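Local structure of Lin1840 protein (Listeria innocua serovar 6a, 4ZOC) at residues I561-N566 and N592-P597; L680-F685 and K694-G699; R702-T707 and V712-V717. The protein probably hydrolyses terminal, non-reducing beta-D-glucosyl residues, releasing beta-D-glucose, and takes part in beta-1,2-glucan metabolism. The protein carries 2 engineered substitutions. All coordinates share one frame; numbering follows the deposited sequence.

Contact 1 (I561-N566 and N592-P597); sequences IPVYYN and NEPFYP
Val563 and Pro594 mark the point where the two segments come nearest, with 6.6 Å between Val563 CA and Pro594 CA. Neither segment forms regular helix or strand. Residues 561-566 begin with a cis peptide between Ile561 and Pro562. Val563 and Tyr564 then run extended, and the chain turns at Tyr565. No hydrogen bond joins the two segments. The contact is one small apolar touch. Val563 CG2 is the methyl that reaches across, because it stands anti to the backbone N while CG1 takes the slot between N and the carbonyl carbon (chi1 58°). It meets the Pro594 ring at two carbons, 4.0 Å from Pro594 CD and 4.0 Å from Pro594 CB. The same methyl lies 4.1 Å from Asn592 O. The end of the Asn592 side chain is engaged outside the pair, since its ND2 donates to Ser585 O. Phe595 CD2 sits over one face of the Tyr596 ring, 3.5 Å above its plane and offset toward the rim. This is plain packing between two parts of one long irregular stretch of the glycosyl hydrolase family 3 C-terminal domain, which runs from helix 532-541 to strand 607-611. It lies away from the glucose and magnesium sites. The second subunit reaches residues 561-566, where its Arg146 bonds Ile561 O and its Glu200 bonds Tyr564 OH. Beyond Pro594, Phe595 and Tyr596 both face Phe554 in a classic beta bulge and pack on helix 513-517, and Tyr596 OH bonds Glu379 of strand 376-380.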
ATOM      1  N   ILE A 561       0.817   1.103   8.622  1.00  6.22           N
ATOM      2  CA  ILE A 561       0.808  -0.051   7.704  1.00  5.73           C
ATOM      3  C   ILE A 561       1.111   0.335   6.235  1.00  5.87           C
ATOM      4  O   ILE A 561       0.505   1.287   5.708  1.00  6.75           O
ATOM      5  CB  ILE A 561      -0.528  -0.782   7.801  1.00  6.00           C
ATOM      6  CG1 ILE A 561      -0.711  -1.400   9.191  1.00  6.33           C
ATOM      7  CG2 ILE A 561      -0.584  -1.868   6.727  1.00  7.01           C
ATOM      8  CD1 ILE A 561      -2.123  -1.928   9.406  1.00  6.84           C
ATOM      9  N   PRO A 562       2.018  -0.385   5.560  1.00  6.35           N
ATOM     10  CA  PRO A 562       2.741  -1.543   6.078  1.00  6.81           C
ATOM     11  C   PRO A 562       4.061  -1.178   6.701  1.00  7.85           C
ATOM     12  O   PRO A 562       4.781  -0.261   6.181  1.00  8.07           O
ATOM     13  CB  PRO A 562       3.086  -2.332   4.814  1.00  6.92           C
ATOM     14  CG  PRO A 562       3.202  -1.300   3.730  1.00  6.78           C
ATOM     15  CD  PRO A 562       2.080  -0.347   4.069  1.00  5.98           C
ATOM     16  N   VAL A 563       4.351  -1.862   7.794  1.00  8.29           N
ATOM     17  CA  VAL A 563       5.592  -1.699   8.518  1.00  7.94           C
ATOM     18  C   VAL A 563       6.187  -3.112   8.719  1.00  7.31           C
ATOM     19  O   VAL A 563       5.482  -4.049   9.152  1.00  8.05           O
ATOM     20  CB  VAL A 563       5.392  -0.956   9.872  1.00  7.81           C
ATOM     21  CG1 VAL A 563       4.405  -1.643  10.795  1.00  8.04           C
ATOM     22  CG2 VAL A 563       6.743  -0.783  10.529  1.00  7.95           C
ATOM     23  N   TYR A 564       7.480  -3.269   8.428  1.00  5.77           N
ATOM     24  CA  TYR A 564       8.074  -4.582   8.436  1.00  6.88           C
ATOM     25  C   TYR A 564       9.584  -4.454   8.592  1.00  7.86           C
ATOM     26  O   TYR A 564      10.142  -3.371   8.254  1.00  8.12           O
ATOM     27  CB  TYR A 564       7.621  -5.362   7.161  1.00  6.83           C
ATOM     28  CG  TYR A 564       7.810  -4.628   5.870  1.00  6.62           C
ATOM     29  CD1 TYR A 564       9.007  -4.711   5.188  1.00  7.57           C
ATOM     30  CD2 TYR A 564       6.847  -3.788   5.354  1.00  6.82           C
ATOM     31  CE1 TYR A 564       9.212  -4.055   3.982  1.00 10.00           C
ATOM     32  CE2 TYR A 564       7.052  -3.099   4.159  1.00  9.09           C
ATOM     33  CZ  TYR A 564       8.206  -3.244   3.460  1.00  9.52           C
ATOM     34  OH  TYR A 564       8.408  -2.537   2.343  1.00  9.99           O
ATOM     35  N   TYR A 565      10.272  -5.507   9.087  1.00  8.46           N
ATOM     36  CA  TYR A 565      11.656  -5.369   9.471  1.00  7.98           C
ATOM     37  C   TYR A 565      12.608  -5.299   8.265  1.00  6.99           C
ATOM     38  O   TYR A 565      13.630  -4.626   8.336  1.00  8.67           O
ATOM     39  CB  TYR A 565      12.125  -6.464  10.449  1.00  8.78           C
ATOM     40  CG  TYR A 565      12.566  -7.705   9.678  1.00  7.87           C
ATOM     41  CD1 TYR A 565      11.643  -8.627   9.212  1.00  8.19           C
ATOM     42  CD2 TYR A 565      13.899  -7.894   9.359  1.00  6.87           C
ATOM     43  CE1 TYR A 565      12.031  -9.667   8.427  1.00  7.76           C
ATOM     44  CE2 TYR A 565      14.317  -8.939   8.600  1.00  8.09           C
ATOM     45  CZ  TYR A 565      13.375  -9.831   8.145  1.00  8.12           C
ATOM     46  OH  TYR A 565      13.823 -10.830   7.345  1.00  7.45           O
ATOM     47  N   ASN A 566      12.267  -6.012   7.182  1.00  7.78           N
ATOM     48  CA  ASN A 566      13.069  -6.071   5.995  1.00  7.59           C
ATOM     49  C   ASN A 566      12.799  -5.009   4.974  1.00  7.79           C
ATOM     50  O   ASN A 566      12.502  -5.238   3.782  1.00  9.23           O
ATOM     51  CB  ASN A 566      13.032  -7.485   5.444  1.00  7.75           C
ATOM     52  CG  ASN A 566      11.662  -7.949   5.095  1.00 10.23           C
ATOM     53  OD1 ASN A 566      10.629  -7.572   5.671  1.00  8.66           O
ATOM     54  ND2 ASN A 566      11.647  -8.833   4.126  1.00 17.27           N
ATOM     55  N   ASN A 592       8.903   5.748  13.546  1.00  8.81           N
ATOM     56  CA  ASN A 592       9.116   4.879  12.391  1.00  8.30           C
ATOM     57  C   ASN A 592       9.074   3.437  12.777  1.00  8.06           C
ATOM     58  O   ASN A 592       8.645   2.558  11.990  1.00  9.06           O
ATOM     59  CB  ASN A 592      10.479   5.135  11.726  1.00  9.98           C
ATOM     60  CG  ASN A 592      10.530   6.429  10.898  1.00 12.36           C
ATOM     61  OD1 ASN A 592       9.773   7.344  11.076  1.00 12.19           O
ATOM     62  ND2 ASN A 592      11.547   6.515  10.045  1.00 14.93           N
ATOM     63  N   GLU A 593       9.546   3.141  13.965  1.00  8.47           N
ATOM     64  CA  GLU A 593       9.593   1.752  14.400  1.00  9.63           C
ATOM     65  C   GLU A 593       8.217   1.255  14.699  1.00  8.02           C
ATOM     66  O   GLU A 593       7.393   2.000  15.194  1.00  6.02           O
ATOM     67  CB  GLU A 593      10.390   1.637  15.695  1.00 12.33           C
ATOM     68  CG  GLU A 593      11.855   1.947  15.482  1.00 13.46           C
ATOM     69  CD  GLU A 593      12.206   3.448  15.501  1.00 14.56           C
ATOM     70  OE1 GLU A 593      11.352   4.331  15.750  1.00 12.03           O
ATOM     71  OE2 GLU A 593      13.368   3.722  15.181  1.00 17.82           O
ATOM     72  N   PRO A 594       7.938  -0.047  14.418  1.00  8.32           N
ATOM     73  CA  PRO A 594       6.701  -0.640  14.895  1.00  6.86           C
ATOM     74  C   PRO A 594       6.714  -0.677  16.434  1.00  7.93           C
ATOM     75  O   PRO A 594       7.783  -0.512  17.049  1.00  7.51           O
ATOM     76  CB  PRO A 594       6.735  -2.070  14.289  1.00  6.24           C
ATOM     77  CG  PRO A 594       8.201  -2.349  14.209  1.00  7.47           C
ATOM     78  CD  PRO A 594       8.858  -1.022  13.860  1.00  7.91           C
ATOM     79  N   PHE A 595       5.549  -0.826  17.042  1.00  9.81           N
ATOM     80  CA  PHE A 595       5.484  -0.909  18.487  1.00  8.53           C
ATOM     81  C   PHE A 595       6.300  -2.091  18.992  1.00  7.44           C
ATOM     82  O   PHE A 595       7.031  -2.020  19.990  1.00  6.61           O
ATOM     83  CB  PHE A 595       4.039  -0.942  18.981  1.00  9.10           C
ATOM     84  CG  PHE A 595       3.941  -0.729  20.467  1.00  9.70           C
ATOM     85  CD1 PHE A 595       4.087   0.548  20.961  1.00  9.62           C
ATOM     86  CD2 PHE A 595       3.688  -1.782  21.343  1.00  8.01           C
ATOM     87  CE1 PHE A 595       4.055   0.775  22.295  1.00 11.36           C
ATOM     88  CE2 PHE A 595       3.631  -1.575  22.691  1.00 11.39           C
ATOM     89  CZ  PHE A 595       3.814  -0.265  23.164  1.00 12.43           C
ATOM     90  N   TYR A 596       6.171  -3.219  18.327  1.00  7.82           N
ATOM     91  CA  TYR A 596       7.074  -4.364  18.552  1.00  7.91           C
ATOM     92  C   TYR A 596       7.535  -4.957  17.201  1.00  7.14           C
ATOM     93  O   TYR A 596       6.752  -5.024  16.241  1.00  7.23           O
ATOM     94  CB  TYR A 596       6.351  -5.523  19.270  1.00  9.11           C
ATOM     95  CG  TYR A 596       5.758  -5.195  20.654  1.00  8.31           C
ATOM     96  CD1 TYR A 596       6.596  -4.860  21.699  1.00  8.32           C
ATOM     97  CD2 TYR A 596       4.390  -5.371  20.934  1.00  7.94           C
ATOM     98  CE1 TYR A 596       6.098  -4.632  22.963  1.00  9.44           C
ATOM     99  CE2 TYR A 596       3.883  -5.177  22.206  1.00  8.32           C
ATOM    100  CZ  TYR A 596       4.746  -4.784  23.218  1.00  8.95           C
ATOM    101  OH  TYR A 596       4.263  -4.579  24.521  1.00 10.98           O
ATOM    102  N   PRO A 597       8.805  -5.298  17.103  1.00  7.66           N
ATOM    103  CA  PRO A 597       9.384  -5.731  15.847  1.00  7.88           C
ATOM    104  C   PRO A 597       9.472  -7.234  15.657  1.00  7.09           C
ATOM    105  O   PRO A 597       9.323  -7.980  16.571  1.00  7.53           O
ATOM    106  CB  PRO A 597      10.788  -5.128  15.911  1.00  8.64           C
ATOM    107  CG  PRO A 597      11.125  -5.285  17.386  1.00  7.97           C
ATOM    108  CD  PRO A 597       9.862  -4.990  18.107  1.00  7.92           C
TER

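Contact 2 (L680-F685 and K694-G699); sequences LTSEAF and KVQEPG
The Phe685 ring and the Gln696 amide lie side by side and point the same way, their planes 39° apart. Gln696 NE2 comes in obliquely, 3.4 Å from Phe685 CB and 3.9 Å from Phe685 CG. At the edge of the ring, in its plane, are the carbonyl oxygens of Leu680 and Thr681. His701 meets the same ring edge-to-face. Gln696 reaches across with an extended chain, its CG anti to the backbone N (chi1 -173°). The other end of its amide, OE1, rests 3.6 Å from Ser682 CB and accepts a hydrogen bond from Gly621 N. Ser682 lies in a turn, in which Ala684 N bonds Thr681 O and Phe685 N bonds Ser682 O. A water bridges the backbones: it is 2.8 Å from Phe685 O and accepts from Glu697 N at 3.0 Å. Farther out, Lys694 bends at chi2 (71°) and again at its last torsion, which brings NZ within 3.8 Å of Glu683 OE2. That salt bridge is long, and Glu683 has a second conformer, so its hold is doubtful. Phe685 packs on Leu646 of strand 638-648, and its side chain is about 7 Å from that of the magnesium ligand Asp648. No direct hydrogen bond joins the two segments. The chemistry therefore implies a join made by amide packing and one water, with a surface charge pair that is probably weak.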
ATOM      1  N   LEU A 680      25.453 -20.084   5.911  1.00 15.49           N
ATOM      2  CA  LEU A 680      24.735 -19.151   5.027  1.00 15.54           C
ATOM      3  C   LEU A 680      25.382 -19.420   3.692  1.00 16.79           C
ATOM      4  O   LEU A 680      26.562 -19.058   3.495  1.00 14.82           O
ATOM      5  CB  LEU A 680      24.936 -17.699   5.472  1.00 19.14           C
ATOM      6  CG  LEU A 680      24.584 -17.354   6.948  1.00 19.60           C
ATOM      7  CD1 LEU A 680      24.636 -15.895   7.275  1.00 18.42           C
ATOM      8  CD2 LEU A 680      23.258 -17.857   7.303  1.00 21.78           C
ATOM      9  N   THR A 681      24.648 -20.087   2.798  1.00 14.76           N
ATOM     10  CA  THR A 681      25.200 -20.458   1.477  1.00 13.70           C
ATOM     11  C   THR A 681      25.243 -19.222   0.651  1.00 15.65           C
ATOM     12  O   THR A 681      24.681 -18.187   1.047  1.00 15.16           O
ATOM     13  CB  THR A 681      24.374 -21.514   0.747  1.00 15.45           C
ATOM     14  OG1 THR A 681      23.137 -20.945   0.344  1.00 16.62           O
ATOM     15  CG2 THR A 681      24.164 -22.763   1.570  1.00 13.61           C
ATOM     16  N   SER A 682      25.841 -19.304  -0.534  1.00 16.27           N
ATOM     17  CA  SER A 682      25.910 -18.124  -1.396  1.00 14.32           C
ATOM     18  C   SER A 682      24.518 -17.640  -1.869  1.00 14.09           C
ATOM     19  O   SER A 682      24.329 -16.463  -2.153  1.00 13.17           O
ATOM     20  CB  SER A 682      26.890 -18.320  -2.535  1.00 14.96           C
ATOM     21  OG  SER A 682      26.399 -19.274  -3.409  1.00 15.98           O
ATOM     22  N   GLU A 683      23.553 -18.541  -1.909  0.50 14.07           N
ATOM     23  CA  GLU A 683      22.198 -18.154  -2.192  0.50 13.81           C
ATOM     24  C   GLU A 683      21.689 -17.066  -1.205  0.50 12.62           C
ATOM     25  O   GLU A 683      20.942 -16.177  -1.591  0.50 13.83           O
ATOM     26  CB  GLU A 683      21.282 -19.410  -2.197  0.50 12.86           C
ATOM     27  CG  GLU A 683      19.898 -19.101  -2.721  0.50 16.56           C
ATOM     28  CD  GLU A 683      18.972 -18.529  -1.646  0.50 18.83           C
ATOM     29  OE1 GLU A 683      19.117 -18.923  -0.462  0.50 18.56           O
ATOM     30  OE2 GLU A 683      18.108 -17.678  -1.986  0.50 20.76           O
ATOM     31  N   ALA A 684      22.141 -17.110   0.040  1.00 13.20           N
ATOM     32  CA  ALA A 684      21.750 -16.114   1.064  1.00 12.44           C
ATOM     33  C   ALA A 684      22.256 -14.764   0.693  1.00 11.14           C
ATOM     34  O   ALA A 684      21.702 -13.758   1.153  1.00 12.31           O
ATOM     35  CB  ALA A 684      22.266 -16.507   2.418  1.00 12.76           C
ATOM     36  N   PHE A 685      23.332 -14.721  -0.117  1.00 10.76           N
ATOM     37  CA  PHE A 685      23.924 -13.459  -0.531  1.00 11.52           C
ATOM     38  C   PHE A 685      23.380 -12.910  -1.858  1.00 11.93           C
ATOM     39  O   PHE A 685      23.773 -11.836  -2.287  1.00 13.36           O
ATOM     40  CB  PHE A 685      25.467 -13.609  -0.653  1.00 12.55           C
ATOM     41  CG  PHE A 685      26.174 -13.835   0.646  1.00 12.71           C
ATOM     42  CD1 PHE A 685      26.211 -15.090   1.257  1.00 13.44           C
ATOM     43  CD2 PHE A 685      26.874 -12.814   1.231  1.00 12.67           C
ATOM     44  CE1 PHE A 685      26.853 -15.273   2.486  1.00 13.39           C
ATOM     45  CE2 PHE A 685      27.475 -12.964   2.471  1.00 12.60           C
ATOM     46  CZ  PHE A 685      27.525 -14.204   3.086  1.00 10.52           C
ATOM     47  N   LYS A 694      18.853 -13.950 -11.038  1.00 11.65           N
ATOM     48  CA  LYS A 694      19.315 -14.218  -9.683  1.00 14.65           C
ATOM     49  C   LYS A 694      20.861 -14.150  -9.704  1.00 15.98           C
ATOM     50  O   LYS A 694      21.478 -14.913 -10.445  1.00 15.82           O
ATOM     51  CB  LYS A 694      18.834 -15.602  -9.297  1.00 16.73           C
ATOM     52  CG  LYS A 694      19.187 -16.006  -7.884  1.00 23.63           C
ATOM     53  CD  LYS A 694      18.352 -15.194  -6.918  1.00 28.44           C
ATOM     54  CE  LYS A 694      18.167 -15.861  -5.588  1.00 33.49           C
ATOM     55  NZ  LYS A 694      17.551 -17.194  -5.745  1.00 35.77           N
ATOM     56  N   VAL A 695      21.436 -13.195  -8.961  1.00 10.66           N
ATOM     57  CA  VAL A 695      22.845 -12.852  -9.009  1.00  9.42           C
ATOM     58  C   VAL A 695      23.465 -12.775  -7.682  1.00 10.74           C
ATOM     59  O   VAL A 695      22.817 -12.568  -6.648  1.00 11.42           O
ATOM     60  CB  VAL A 695      23.042 -11.505  -9.704  1.00 11.08           C
ATOM     61  CG1 VAL A 695      22.535 -11.607 -11.112  1.00 14.93           C
ATOM     62  CG2 VAL A 695      22.357 -10.366  -8.992  1.00 11.77           C
ATOM     63  N   GLN A 696      24.786 -12.894  -7.680  1.00 10.57           N
ATOM     64  CA  GLN A 696      25.574 -12.512  -6.527  1.00 12.22           C
ATOM     65  C   GLN A 696      26.627 -11.505  -6.994  1.00 11.63           C
ATOM     66  O   GLN A 696      27.360 -11.736  -7.951  1.00 12.81           O
ATOM     67  CB  GLN A 696      26.258 -13.750  -5.884  1.00 13.35           C
ATOM     68  CG  GLN A 696      26.939 -13.406  -4.580  1.00 11.76           C
ATOM     69  CD  GLN A 696      27.791 -14.469  -3.925  1.00 10.64           C
ATOM     70  OE1 GLN A 696      28.062 -15.572  -4.480  1.00 11.44           O
ATOM     71  NE2 GLN A 696      28.174 -14.167  -2.672  1.00  8.72           N
ATOM     72  N   GLU A 697      26.714 -10.390  -6.316  1.00 10.40           N
ATOM     73  CA  GLU A 697      27.587  -9.296  -6.694  1.00 10.18           C
ATOM     74  C   GLU A 697      28.659  -9.221  -5.589  1.00 11.83           C
ATOM     75  O   GLU A 697      28.351  -9.358  -4.378  1.00  9.19           O
ATOM     76  CB  GLU A 697      26.799  -7.954  -6.726  1.00 12.36           C
ATOM     77  CG  GLU A 697      25.783  -7.896  -7.823  1.00 14.76           C
ATOM     78  CD  GLU A 697      24.925  -6.649  -7.831  1.00 14.26           C
ATOM     79  OE1 GLU A 697      24.863  -5.905  -6.833  1.00 11.68           O
ATOM     80  OE2 GLU A 697      24.319  -6.437  -8.885  1.00 15.13           O
ATOM     81  N   PRO A 698      29.942  -8.996  -6.001  1.00 12.25           N
ATOM     82  CA  PRO A 698      30.981  -8.750  -5.017  1.00 11.62           C
ATOM     83  C   PRO A 698      30.648  -7.461  -4.259  1.00 11.04           C
ATOM     84  O   PRO A 698      30.038  -6.503  -4.860  1.00  9.07           O
ATOM     85  CB  PRO A 698      32.268  -8.637  -5.815  1.00 11.46           C
ATOM     86  CG  PRO A 698      31.828  -8.380  -7.210  1.00 15.49           C
ATOM     87  CD  PRO A 698      30.387  -8.826  -7.391  1.00 13.01           C
ATOM     88  N   GLY A 699      31.020  -7.479  -2.986  1.00  9.94           N
ATOM     89  CA  GLY A 699      30.914  -6.291  -2.164  1.00 10.57           C
ATOM     90  C   GLY A 699      30.745  -6.654  -0.697  1.00 10.33           C
ATOM     91  O   GLY A 699      30.884  -7.800  -0.320  1.00  9.10           O
TER
HETATM   92  O   HOH W   1      25.022  -9.976  -3.932  1.00 13.32           O

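Contact 3 (R702-T707 and V712-V717); sequences RVFVGT and VDVFEV
Val703 pairs with Phe715 through two backbone hydrogen bonds, Val703 N to Phe715 O at 2.8 Å and Phe715 N to Val703 O at 2.7 Å. Val705 and Asp713 form a second such pair, Val705 N to Asp713 O and Asp713 N to Val705 O, each 2.9 Å. A water bonds Val705 O and, weakly, Asp713 OD2. On one face of the sheet, Val714 lies alongside Phe704, its CG2 oblique to the ring and 3.6 Å from Phe704 CE2. On that face too, Arg702 stretches out from CG to NE beside Glu716. Its NE donates a nearly straight but weak bond, 3.3 Å to Glu716 OE2, within a salt bridge. The carboxylate oxygen sits at the edge of the guanidinium, and the two planes are 37° apart. From the end of its strand, Val712 CG2 reaches the Phe704 ring obliquely, 3.8 Å from Phe704 CD2. On the opposite face, Val705 CG2 touches the edge of the Phe715 ring, 4.2 Å from Phe715 CE2. Farther out, Arg702 NH1 bonds Gln647, and Lys658 makes a cation-pi contact with Phe704. Val703 and Val705 pack on strand 624-632, and Phe715 on strand 607-611. The arrangement is an antiparallel beta hairpin, as in the beta sandwich of fibronectin type III-like domains.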
ATOM      1  N   ARG A 702      26.838  -7.145   5.783  1.00 11.03           N
ATOM      2  CA  ARG A 702      26.817  -7.217   7.227  1.00 10.20           C
ATOM      3  C   ARG A 702      26.065  -8.418   7.685  1.00  9.78           C
ATOM      4  O   ARG A 702      25.077  -8.783   7.119  1.00  9.52           O
ATOM      5  CB  ARG A 702      26.176  -5.973   7.840  1.00 10.82           C
ATOM      6  CG  ARG A 702      26.966  -4.711   7.528  1.00 12.90           C
ATOM      7  CD  ARG A 702      26.364  -3.556   8.270  1.00 17.41           C
ATOM      8  NE  ARG A 702      27.071  -2.376   7.840  1.00 21.73           N
ATOM      9  CZ  ARG A 702      26.566  -1.354   7.144  1.00 21.92           C
ATOM     10  NH1 ARG A 702      25.292  -1.305   6.760  1.00 23.08           N
ATOM     11  NH2 ARG A 702      27.357  -0.355   6.810  1.00 21.43           N
ATOM     12  N   VAL A 703      26.522  -8.984   8.776  1.00 10.71           N
ATOM     13  CA  VAL A 703      26.034 -10.206   9.370  1.00 11.67           C
ATOM     14  C   VAL A 703      25.627  -9.827  10.788  1.00 12.97           C
ATOM     15  O   VAL A 703      26.427  -9.251  11.544  1.00 11.83           O
ATOM     16  CB  VAL A 703      27.144 -11.334   9.429  1.00 13.59           C
ATOM     17  CG1 VAL A 703      26.529 -12.619   9.995  1.00 18.24           C
ATOM     18  CG2 VAL A 703      27.673 -11.667   8.034  1.00 15.46           C
ATOM     19  N   PHE A 704      24.359 -10.078  11.131  1.00 10.49           N
ATOM     20  CA  PHE A 704      23.793  -9.722  12.409  1.00 10.08           C
ATOM     21  C   PHE A 704      23.390 -10.979  13.129  1.00 10.51           C
ATOM     22  O   PHE A 704      22.602 -11.826  12.608  1.00 10.39           O
ATOM     23  CB  PHE A 704      22.539  -8.833  12.275  1.00 10.52           C
ATOM     24  CG  PHE A 704      22.711  -7.633  11.373  1.00 12.48           C
ATOM     25  CD1 PHE A 704      22.590  -7.754   9.984  1.00 10.46           C
ATOM     26  CD2 PHE A 704      22.934  -6.379  11.929  1.00 11.90           C
ATOM     27  CE1 PHE A 704      22.701  -6.654   9.181  1.00 16.98           C
ATOM     28  CE2 PHE A 704      23.045  -5.269  11.123  1.00 13.54           C
ATOM     29  CZ  PHE A 704      22.941  -5.401   9.736  1.00 11.92           C
ATOM     30  N   VAL A 705      23.872 -11.123  14.344  1.00  9.39           N
ATOM     31  CA  VAL A 705      23.567 -12.323  15.099  1.00 10.46           C
ATOM     32  C   VAL A 705      22.880 -11.870  16.399  1.00  9.64           C
ATOM     33  O   VAL A 705      23.417 -11.063  17.174  1.00 10.45           O
ATOM     34  CB  VAL A 705      24.822 -13.117  15.460  1.00 11.18           C
ATOM     35  CG1 VAL A 705      24.390 -14.360  16.234  1.00 12.93           C
ATOM     36  CG2 VAL A 705      25.561 -13.550  14.198  1.00 11.85           C
ATOM     37  N   GLY A 706      21.714 -12.415  16.684  1.00 11.95           N
ATOM     38  CA  GLY A 706      21.090 -12.014  17.936  1.00 11.73           C
ATOM     39  C   GLY A 706      19.785 -12.729  18.208  1.00  9.93           C
ATOM     40  O   GLY A 706      19.544 -13.825  17.714  1.00 13.62           O
ATOM     41  N   THR A 707      18.922 -12.053  18.963  1.00  9.86           N
ATOM     42  CA  THR A 707      17.709 -12.685  19.502  1.00 10.08           C
ATOM     43  C   THR A 707      16.372 -11.964  19.124  1.00 10.06           C
ATOM     44  O   THR A 707      15.305 -12.326  19.632  1.00  9.40           O
ATOM     45  CB  THR A 707      17.767 -12.786  21.035  1.00 10.92           C
ATOM     46  OG1 THR A 707      18.009 -11.461  21.574  1.00 11.18           O
ATOM     47  CG2 THR A 707      18.898 -13.717  21.478  1.00 10.74           C
ATOM     48  N   VAL A 712      21.011  -7.349  18.289  1.00 12.41           N
ATOM     49  CA  VAL A 712      21.996  -8.051  17.465  1.00 10.10           C
ATOM     50  C   VAL A 712      23.379  -7.480  17.645  1.00 12.21           C
ATOM     51  O   VAL A 712      23.503  -6.304  17.948  1.00 12.69           O
ATOM     52  CB  VAL A 712      21.670  -8.078  15.968  1.00  9.08           C
ATOM     53  CG1 VAL A 712      20.399  -8.860  15.668  1.00  8.83           C
ATOM     54  CG2 VAL A 712      21.501  -6.665  15.426  1.00 13.56           C
ATOM     55  N   ASP A 713      24.387  -8.325  17.407  1.00 12.79           N
ATOM     56  CA  ASP A 713      25.745  -7.884  17.212  1.00 13.97           C
ATOM     57  C   ASP A 713      25.985  -7.895  15.702  1.00 14.58           C
ATOM     58  O   ASP A 713      25.445  -8.750  15.005  1.00 14.39           O
ATOM     59  CB  ASP A 713      26.693  -8.860  17.812  1.00 16.94           C
ATOM     60  CG  ASP A 713      26.710  -8.858  19.339  1.00 21.69           C
ATOM     61  OD1 ASP A 713      26.400  -7.886  19.994  1.00 22.59           O
ATOM     62  OD2 ASP A 713      27.213  -9.864  19.884  1.00 25.79           O
ATOM     63  N   VAL A 714      26.836  -7.011  15.208  1.00 15.35           N
ATOM     64  CA  VAL A 714      27.021  -6.841  13.772  1.00 14.91           C
ATOM     65  C   VAL A 714      28.503  -7.101  13.366  1.00 15.26           C
ATOM     66  O   VAL A 714      29.430  -6.620  14.032  1.00 14.88           O
ATOM     67  CB  VAL A 714      26.530  -5.453  13.288  1.00 17.08           C
ATOM     68  CG1 VAL A 714      27.341  -4.343  13.921  1.00 19.43           C
ATOM     69  CG2 VAL A 714      26.625  -5.319  11.814  1.00 16.26           C
ATOM     70  N   PHE A 715      28.668  -7.838  12.274  1.00 12.77           N
ATOM     71  CA  PHE A 715      29.960  -8.126  11.655  1.00 13.40           C
ATOM     72  C   PHE A 715      29.947  -7.782  10.190  1.00 15.36           C
ATOM     73  O   PHE A 715      28.862  -7.733   9.589  1.00 18.43           O
ATOM     74  CB  PHE A 715      30.267  -9.587  11.909  1.00 15.80           C
ATOM     75  CG  PHE A 715      30.076  -9.981  13.342  1.00 17.06           C
ATOM     76  CD1 PHE A 715      31.015  -9.591  14.309  1.00 20.84           C
ATOM     77  CD2 PHE A 715      28.970 -10.700  13.747  1.00 16.91           C
ATOM     78  CE1 PHE A 715      30.794  -9.901  15.654  1.00 26.34           C
ATOM     79  CE2 PHE A 715      28.751 -10.983  15.066  1.00 19.14           C
ATOM     80  CZ  PHE A 715      29.666 -10.618  16.027  1.00 24.08           C
ATOM     81  N   GLU A 716      31.131  -7.493   9.608  1.00 13.27           N
ATOM     82  CA  GLU A 716      31.254  -7.154   8.188  1.00 13.44           C
ATOM     83  C   GLU A 716      32.107  -8.185   7.489  1.00 13.93           C
ATOM     84  O   GLU A 716      33.151  -8.637   8.016  1.00 14.89           O
ATOM     85  CB  GLU A 716      31.885  -5.752   7.966  1.00 14.58           C
ATOM     86  CG  GLU A 716      30.998  -4.711   8.559  1.00 21.44           C
ATOM     87  CD  GLU A 716      31.283  -3.304   8.147  1.00 25.48           C
ATOM     88  OE1 GLU A 716      32.382  -3.038   7.707  1.00 22.27           O
ATOM     89  OE2 GLU A 716      30.363  -2.467   8.302  1.00 31.90           O
ATOM     90  N   VAL A 717      31.691  -8.499   6.257  0.50 15.13           N
ATOM     91  CA  VAL A 717      32.338  -9.471   5.387  0.50 12.42           C
ATOM     92  C   VAL A 717      32.406  -8.891   4.005  0.50 11.51           C
ATOM     93  O   VAL A 717      31.410  -8.438   3.437  0.50 11.35           O
ATOM     94  CB  VAL A 717      31.589 -10.801   5.299  0.50 12.22           C
ATOM     95  CG1 VAL A 717      32.308 -11.721   4.341  0.50 13.34           C
ATOM     96  CG2 VAL A 717      31.429 -11.432   6.674  0.50 11.20           C
TER
HETATM   97  O   HOH W   2      24.342 -11.634  19.831  1.00 28.18           O

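Overall arrangement
Contacts 1 and 2 are surface contacts without direct hydrogen bonds between their segments. Contact 3 is partly buried and rests on regular strand pairing. Contact 1 lies in the glycosyl hydrolase family 3 C-terminal domain and is purely apolar. Its centre is about 20 Å from that of contact 3, and the two do not touch. Contacts 2 and 3 belong to the fibronectin type III-like part and follow each other in the chain, with centres about 17 Å apart. Both have side chains packed on strand 638-648 and lie near the magnesium site. Contact 2 relies on an amide, a bridging water and a long charge pair, whereas contact 3 combines backbone bonds, a sandwich-facing apolar side and a salt bridge.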